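Local coordinates for DUF115 domain-containing protein (Magnetospirillum magneticum AMB-1, PDB 5MU5) that probably transfers a sugar, likely a nonulosonic acid, onto flagellin and is involved in formation of the bacterial flagellum, at residues A105-E118 and Y607-F621. Residues are numbered along the deposited sequence; the frame is centred on the assembly and turned at random.
Sequences ATDSGLSFLQHPEE and YYVKRVTPADRKAEF
Ser111 and Thr613 form the hydrogen-bonded pair of a two-stranded antiparallel ribbon, Ser111 N giving to Thr613 O at 2.9 Å and Thr613 N to Ser111 O at 2.8 Å. Phe112, paired with Val612, sends its ring edge toward the face of Phe621 (planes at 65°) and takes the edge of Tyr608 on its own face, an aromatic cluster lying against helix 92-107. Arg617 lies over Leu110: CB, CD and NE pass Leu110 CD2, which sits above the centre of the guanidinium, 3.6 Å from Arg617 CZ. The bend at chi3 (64°) turns the group so that NH1 and NH2 both point at Ser108 O, the shorter bond being Arg617 NH2 to Ser108 O at 2.8 Å, while NE and NH2 grip the Glu620 carboxylate side-on. With Arg617 replaced by an alanine, Ser108 O would probably lose both donors and the Glu620 carboxylate its cationic mate. At the other end, Arg611 NE reaches Gln114 O at 3.0 Å, with Pro116 CD over one guanidinium face, Tyr607 over the other and Asp208 salt-bridged to Arg611 NH1. Because both arginines bind carbonyls outside the ribbon's pairing, directional polar bonds as well as aromatic packing join the N-terminal region to the helical bundle.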
loop_
_atom_site.group_PDB
_atom_site.type_symbol
_atom_site.label_atom_id
_atom_site.label_comp_id
_atom_site.label_asym_id
_atom_site.label_seq_id
_atom_site.Cartn_x
_atom_site.Cartn_y
_atom_site.Cartn_z
ATOM N N ALA A 105 31.703 -7.346 6.011
ATOM C CA ALA A 105 32.245 -7.276 4.661
ATOM C C ALA A 105 33.430 -6.313 4.574
ATOM O O ALA A 105 34.474 -6.686 4.056
ATOM C CB ALA A 105 31.177 -6.861 3.668
ATOM N N THR A 106 33.284 -5.089 5.081
ATOM C CA THR A 106 34.383 -4.127 4.964
ATOM C C THR A 106 35.594 -4.563 5.799
ATOM O O THR A 106 36.739 -4.484 5.328
ATOM C CB THR A 106 33.955 -2.681 5.285
ATOM O OG1 THR A 106 33.437 -2.605 6.614
ATOM C CG2 THR A 106 32.875 -2.211 4.303
ATOM N N ASP A 107 35.345 -5.074 7.006
ATOM C CA ASP A 107 36.434 -5.574 7.847
ATOM C C ASP A 107 37.226 -6.647 7.119
ATOM O O ASP A 107 38.422 -6.736 7.301
ATOM C CB ASP A 107 35.911 -6.143 9.172
ATOM C CG ASP A 107 35.408 -5.062 10.125
ATOM O OD1 ASP A 107 35.640 -3.869 9.835
ATOM O OD2 ASP A 107 34.793 -5.400 11.166
ATOM N N SER A 108 36.561 -7.449 6.294
ATOM C CA SER A 108 37.210 -8.550 5.588
ATOM C C SER A 108 37.868 -8.134 4.277
ATOM O O SER A 108 38.465 -8.967 3.605
ATOM C CB SER A 108 36.229 -9.710 5.345
ATOM O OG SER A 108 35.324 -9.415 4.300
ATOM N N GLY A 109 37.776 -6.860 3.916
ATOM C CA GLY A 109 38.460 -6.377 2.721
ATOM C C GLY A 109 37.562 -6.213 1.510
ATOM O O GLY A 109 38.025 -5.852 0.431
ATOM N N LEU A 110 36.274 -6.459 1.693
ATOM C CA LEU A 110 35.318 -6.282 0.628
ATOM C C LEU A 110 34.890 -4.826 0.600
ATOM O O LEU A 110 34.926 -4.135 1.626
ATOM C CB LEU A 110 34.093 -7.166 0.858
ATOM C CG LEU A 110 34.382 -8.643 1.084
ATOM C CD1 LEU A 110 33.065 -9.367 1.337
ATOM C CD2 LEU A 110 35.112 -9.256 -0.091
ATOM N N SER A 111 34.507 -4.362 -0.586
ATOM C CA SER A 111 33.902 -3.048 -0.734
ATOM C C SER A 111 32.708 -3.162 -1.685
ATOM O O SER A 111 32.375 -4.251 -2.161
ATOM C CB SER A 111 34.916 -2.048 -1.250
ATOM O OG SER A 111 35.375 -2.480 -2.509
ATOM N N PHE A 112 32.062 -2.038 -1.951
ATOM C CA PHE A 112 30.818 -2.037 -2.705
ATOM C C PHE A 112 30.852 -1.026 -3.827
ATOM O O PHE A 112 31.120 0.127 -3.601
ATOM C CB PHE A 112 29.664 -1.763 -1.753
ATOM C CG PHE A 112 29.515 -2.827 -0.704
ATOM C CD1 PHE A 112 28.870 -4.020 -1.004
ATOM C CD2 PHE A 112 30.095 -2.681 0.539
ATOM C CE1 PHE A 112 28.763 -5.029 -0.069
ATOM C CE2 PHE A 112 29.982 -3.689 1.487
ATOM C CZ PHE A 112 29.319 -4.864 1.179
ATOM N N LEU A 113 30.616 -1.486 -5.049
ATOM C CA LEU A 113 30.519 -0.603 -6.182
ATOM C C LEU A 113 29.219 0.189 -6.113
ATOM O O LEU A 113 28.237 -0.239 -5.509
ATOM C CB LEU A 113 30.493 -1.414 -7.464
ATOM C CG LEU A 113 31.643 -2.348 -7.772
ATOM C CD1 LEU A 113 31.205 -3.263 -8.899
ATOM C CD2 LEU A 113 32.903 -1.570 -8.143
ATOM N N GLN A 114 29.200 1.332 -6.779
ATOM C CA GLN A 114 27.982 2.126 -6.879
ATOM C C GLN A 114 26.945 1.341 -7.688
ATOM O O GLN A 114 25.799 1.261 -7.317
ATOM C CB GLN A 114 28.270 3.459 -7.571
ATOM C CG GLN A 114 27.105 4.444 -7.477
ATOM C CD GLN A 114 27.174 5.593 -8.488
ATOM O OE1 GLN A 114 28.198 5.838 -9.127
ATOM N NE2 GLN A 114 26.066 6.303 -8.630
ATOM N N HIS A 115 27.370 0.759 -8.802
ATOM C CA HIS A 115 26.476 0.027 -9.687
ATOM C C HIS A 115 27.001 -1.382 -9.827
ATOM O O HIS A 115 28.207 -1.594 -9.782
ATOM C CB HIS A 115 26.406 0.697 -11.079
ATOM C CG HIS A 115 25.872 2.098 -11.054
ATOM N ND1 HIS A 115 24.682 2.428 -10.433
ATOM C CD2 HIS A 115 26.346 3.250 -11.592
ATOM C CE1 HIS A 115 24.456 3.722 -10.574
ATOM N NE2 HIS A 115 25.453 4.244 -11.269
ATOM N N PRO A 116 26.107 -2.359 -9.999
ATOM C CA PRO A 116 26.641 -3.696 -10.214
ATOM C C PRO A 116 27.490 -3.803 -11.503
ATOM O O PRO A 116 27.202 -3.137 -12.501
ATOM C CB PRO A 116 25.374 -4.552 -10.353
ATOM C CG PRO A 116 24.309 -3.775 -9.684
ATOM C CD PRO A 116 24.642 -2.355 -9.996
ATOM N N GLU A 117 28.523 -4.634 -11.466
ATOM C CA GLU A 117 29.298 -4.962 -12.668
ATOM C C GLU A 117 28.765 -6.208 -13.370
ATOM O O GLU A 117 29.304 -6.623 -14.388
ATOM C CB GLU A 117 30.773 -5.161 -12.333
ATOM C CG GLU A 117 31.592 -3.888 -12.497
ATOM C CD GLU A 117 33.037 -4.043 -12.037
ATOM O OE1 GLU A 117 33.473 -5.186 -11.754
ATOM O OE2 GLU A 117 33.743 -3.014 -11.961
ATOM N N GLU A 118 27.700 -6.785 -12.837
ATOM C CA GLU A 118 27.114 -7.995 -13.375
ATOM C C GLU A 118 25.697 -7.706 -13.902
ATOM O O GLU A 118 24.995 -6.838 -13.396
ATOM C CB GLU A 118 27.073 -9.069 -12.270
ATOM C CG GLU A 118 26.349 -8.628 -10.981
ATOM C CD GLU A 118 26.209 -9.720 -9.926
ATOM O OE1 GLU A 118 26.932 -10.746 -9.998
ATOM O OE2 GLU A 118 25.358 -9.547 -9.016
ATOM N N TYR A 607 20.515 -5.628 -2.524
ATOM C CA TYR A 607 21.151 -4.465 -3.077
ATOM C C TYR A 607 22.673 -4.625 -3.008
ATOM O O TYR A 607 23.377 -4.423 -4.002
ATOM C CB TYR A 607 20.708 -3.194 -2.335
ATOM C CG TYR A 607 21.356 -1.945 -2.882
ATOM C CD1 TYR A 607 20.778 -1.239 -3.926
ATOM C CD2 TYR A 607 22.565 -1.499 -2.379
ATOM C CE1 TYR A 607 21.388 -0.105 -4.447
ATOM C CE2 TYR A 607 23.181 -0.373 -2.880
ATOM C CZ TYR A 607 22.588 0.329 -3.914
ATOM O OH TYR A 607 23.219 1.451 -4.417
ATOM N N TYR A 608 23.179 -5.007 -1.844
ATOM C CA TYR A 608 24.633 -5.049 -1.662
ATOM C C TYR A 608 25.348 -6.251 -2.283
ATOM O O TYR A 608 26.484 -6.097 -2.751
ATOM C CB TYR A 608 25.008 -4.827 -0.194
ATOM C CG TYR A 608 24.724 -3.397 0.254
ATOM C CD1 TYR A 608 25.525 -2.352 -0.180
ATOM C CD2 TYR A 608 23.654 -3.093 1.101
ATOM C CE1 TYR A 608 25.283 -1.045 0.222
ATOM C CE2 TYR A 608 23.401 -1.795 1.497
ATOM C CZ TYR A 608 24.220 -0.777 1.056
ATOM O OH TYR A 608 23.997 0.526 1.427
ATOM N N VAL A 609 24.711 -7.428 -2.329
ATOM C CA VAL A 609 25.388 -8.584 -2.941
ATOM C C VAL A 609 25.706 -8.411 -4.432
ATOM O O VAL A 609 26.699 -8.955 -4.916
ATOM C CB VAL A 609 24.633 -9.929 -2.812
ATOM C CG1 VAL A 609 24.622 -10.385 -1.392
ATOM C CG2 VAL A 609 23.228 -9.845 -3.372
ATOM N N LYS A 610 24.847 -7.713 -5.164
ATOM C CA LYS A 610 25.117 -7.420 -6.567
ATOM C C LYS A 610 26.298 -6.459 -6.763
ATOM O O LYS A 610 26.796 -6.339 -7.853
ATOM C CB LYS A 610 23.940 -6.694 -7.203
ATOM C CG LYS A 610 22.647 -7.442 -7.311
ATOM C CD LYS A 610 21.727 -6.566 -8.139
ATOM C CE LYS A 610 20.288 -6.953 -7.927
ATOM N NZ LYS A 610 19.781 -6.404 -6.640
ATOM N N ARG A 611 26.676 -5.739 -5.720
ATOM C CA ARG A 611 27.665 -4.672 -5.813
ATOM C C ARG A 611 28.949 -4.981 -5.060
ATOM O O ARG A 611 29.891 -4.195 -5.072
ATOM C CB ARG A 611 27.036 -3.382 -5.274
ATOM C CG ARG A 611 25.936 -2.840 -6.178
ATOM C CD ARG A 611 25.209 -1.666 -5.551
ATOM N NE ARG A 611 24.209 -1.079 -6.455
ATOM C CZ ARG A 611 23.030 -1.631 -6.750
ATOM N NH1 ARG A 611 22.647 -2.801 -6.237
ATOM N NH2 ARG A 611 22.204 -0.995 -7.552
ATOM N N VAL A 612 29.004 -6.139 -4.418
ATOM C CA VAL A 612 30.181 -6.482 -3.640
ATOM C C VAL A 612 31.385 -6.801 -4.540
ATOM O O VAL A 612 31.257 -7.512 -5.520
ATOM C CB VAL A 612 29.884 -7.644 -2.666
ATOM C CG1 VAL A 612 29.759 -8.965 -3.401
ATOM C CG2 VAL A 612 30.951 -7.706 -1.584
ATOM N N THR A 613 32.541 -6.226 -4.205
ATOM C CA THR A 613 33.810 -6.549 -4.863
ATOM C C THR A 613 34.841 -6.868 -3.789
ATOM O O THR A 613 34.746 -6.358 -2.664
ATOM C CB THR A 613 34.375 -5.392 -5.719
ATOM O OG1 THR A 613 34.543 -4.223 -4.905
ATOM C CG2 THR A 613 33.442 -5.095 -6.873
ATOM N N PRO A 614 35.845 -7.680 -4.134
ATOM C CA PRO A 614 36.083 -8.357 -5.418
ATOM C C PRO A 614 35.053 -9.442 -5.731
ATOM O O PRO A 614 34.680 -10.236 -4.853
ATOM C CB PRO A 614 37.447 -9.013 -5.229
ATOM C CG PRO A 614 38.103 -8.274 -4.127
ATOM C CD PRO A 614 37.040 -7.662 -3.276
ATOM N N ALA A 615 34.636 -9.491 -6.987
ATOM C CA ALA A 615 33.588 -10.400 -7.432
ATOM C C ALA A 615 33.849 -11.880 -7.094
ATOM O O ALA A 615 32.914 -12.608 -6.762
ATOM C CB ALA A 615 33.333 -10.217 -8.931
ATOM N N ASP A 616 35.102 -12.319 -7.152
ATOM C CA ASP A 616 35.421 -13.716 -6.831
ATOM C C ASP A 616 35.334 -14.038 -5.335
ATOM O O ASP A 616 35.484 -15.188 -4.953
ATOM C CB ASP A 616 36.795 -14.124 -7.391
ATOM C CG ASP A 616 37.946 -13.324 -6.793
ATOM O OD1 ASP A 616 37.692 -12.306 -6.106
ATOM O OD2 ASP A 616 39.112 -13.717 -7.022
ATOM N N ARG A 617 35.113 -13.029 -4.498
ATOM C CA ARG A 617 34.877 -13.247 -3.074
ATOM C C ARG A 617 33.390 -13.035 -2.713
ATOM O O ARG A 617 33.040 -12.919 -1.544
ATOM C CB ARG A 617 35.775 -12.323 -2.241
ATOM C CG ARG A 617 37.267 -12.658 -2.353
ATOM C CD ARG A 617 38.149 -11.731 -1.512
ATOM N NE ARG A 617 37.867 -11.880 -0.087
ATOM C CZ ARG A 617 38.165 -10.990 0.861
ATOM N NH1 ARG A 617 38.788 -9.867 0.584
ATOM N NH2 ARG A 617 37.830 -11.237 2.116
ATOM N N LYS A 618 32.521 -12.990 -3.719
ATOM C CA LYS A 618 31.083 -12.798 -3.493
ATOM C C LYS A 618 30.486 -13.843 -2.528
ATOM O O LYS A 618 29.659 -13.490 -1.685
ATOM C CB LYS A 618 30.326 -12.812 -4.833
ATOM C CG LYS A 618 28.843 -12.497 -4.738
ATOM C CD LYS A 618 28.204 -12.454 -6.121
ATOM C CE LYS A 618 26.698 -12.379 -5.997
ATOM N NZ LYS A 618 25.999 -12.406 -7.308
ATOM N N ALA A 619 30.913 -15.101 -2.644
ATOM C CA ALA A 619 30.430 -16.193 -1.772
ATOM C C ALA A 619 30.666 -15.919 -0.291
ATOM O O ALA A 619 29.860 -16.341 0.546
ATOM C CB ALA A 619 31.055 -17.531 -2.164
ATOM N N GLU A 620 31.754 -15.215 0.029
ATOM C CA GLU A 620 32.049 -14.844 1.411
ATOM C C GLU A 620 30.981 -13.906 1.915
ATOM O O GLU A 620 30.567 -14.007 3.061
ATOM C CB GLU A 620 33.400 -14.155 1.541
ATOM C CG GLU A 620 34.599 -15.018 1.191
ATOM C CD GLU A 620 35.911 -14.233 1.175
ATOM O OE1 GLU A 620 36.052 -13.266 1.947
ATOM O OE2 GLU A 620 36.827 -14.595 0.408
ATOM N N PHE A 621 30.525 -12.996 1.062
ATOM C CA PHE A 621 29.485 -12.060 1.471
ATOM C C PHE A 621 28.160 -12.765 1.622
ATOM O O PHE A 621 27.392 -12.451 2.519
ATOM C CB PHE A 621 29.360 -10.898 0.505
ATOM C CG PHE A 621 28.490 -9.779 1.015
ATOM C CD1 PHE A 621 28.696 -9.236 2.264
ATOM C CD2 PHE A 621 27.492 -9.249 0.223
ATOM C CE1 PHE A 621 27.904 -8.202 2.727
ATOM C CE2 PHE A 621 26.703 -8.211 0.675
ATOM C CZ PHE A 621 26.901 -7.695 1.936
HETATM O O HOH W 1 28.874 -6.087 -9.108
#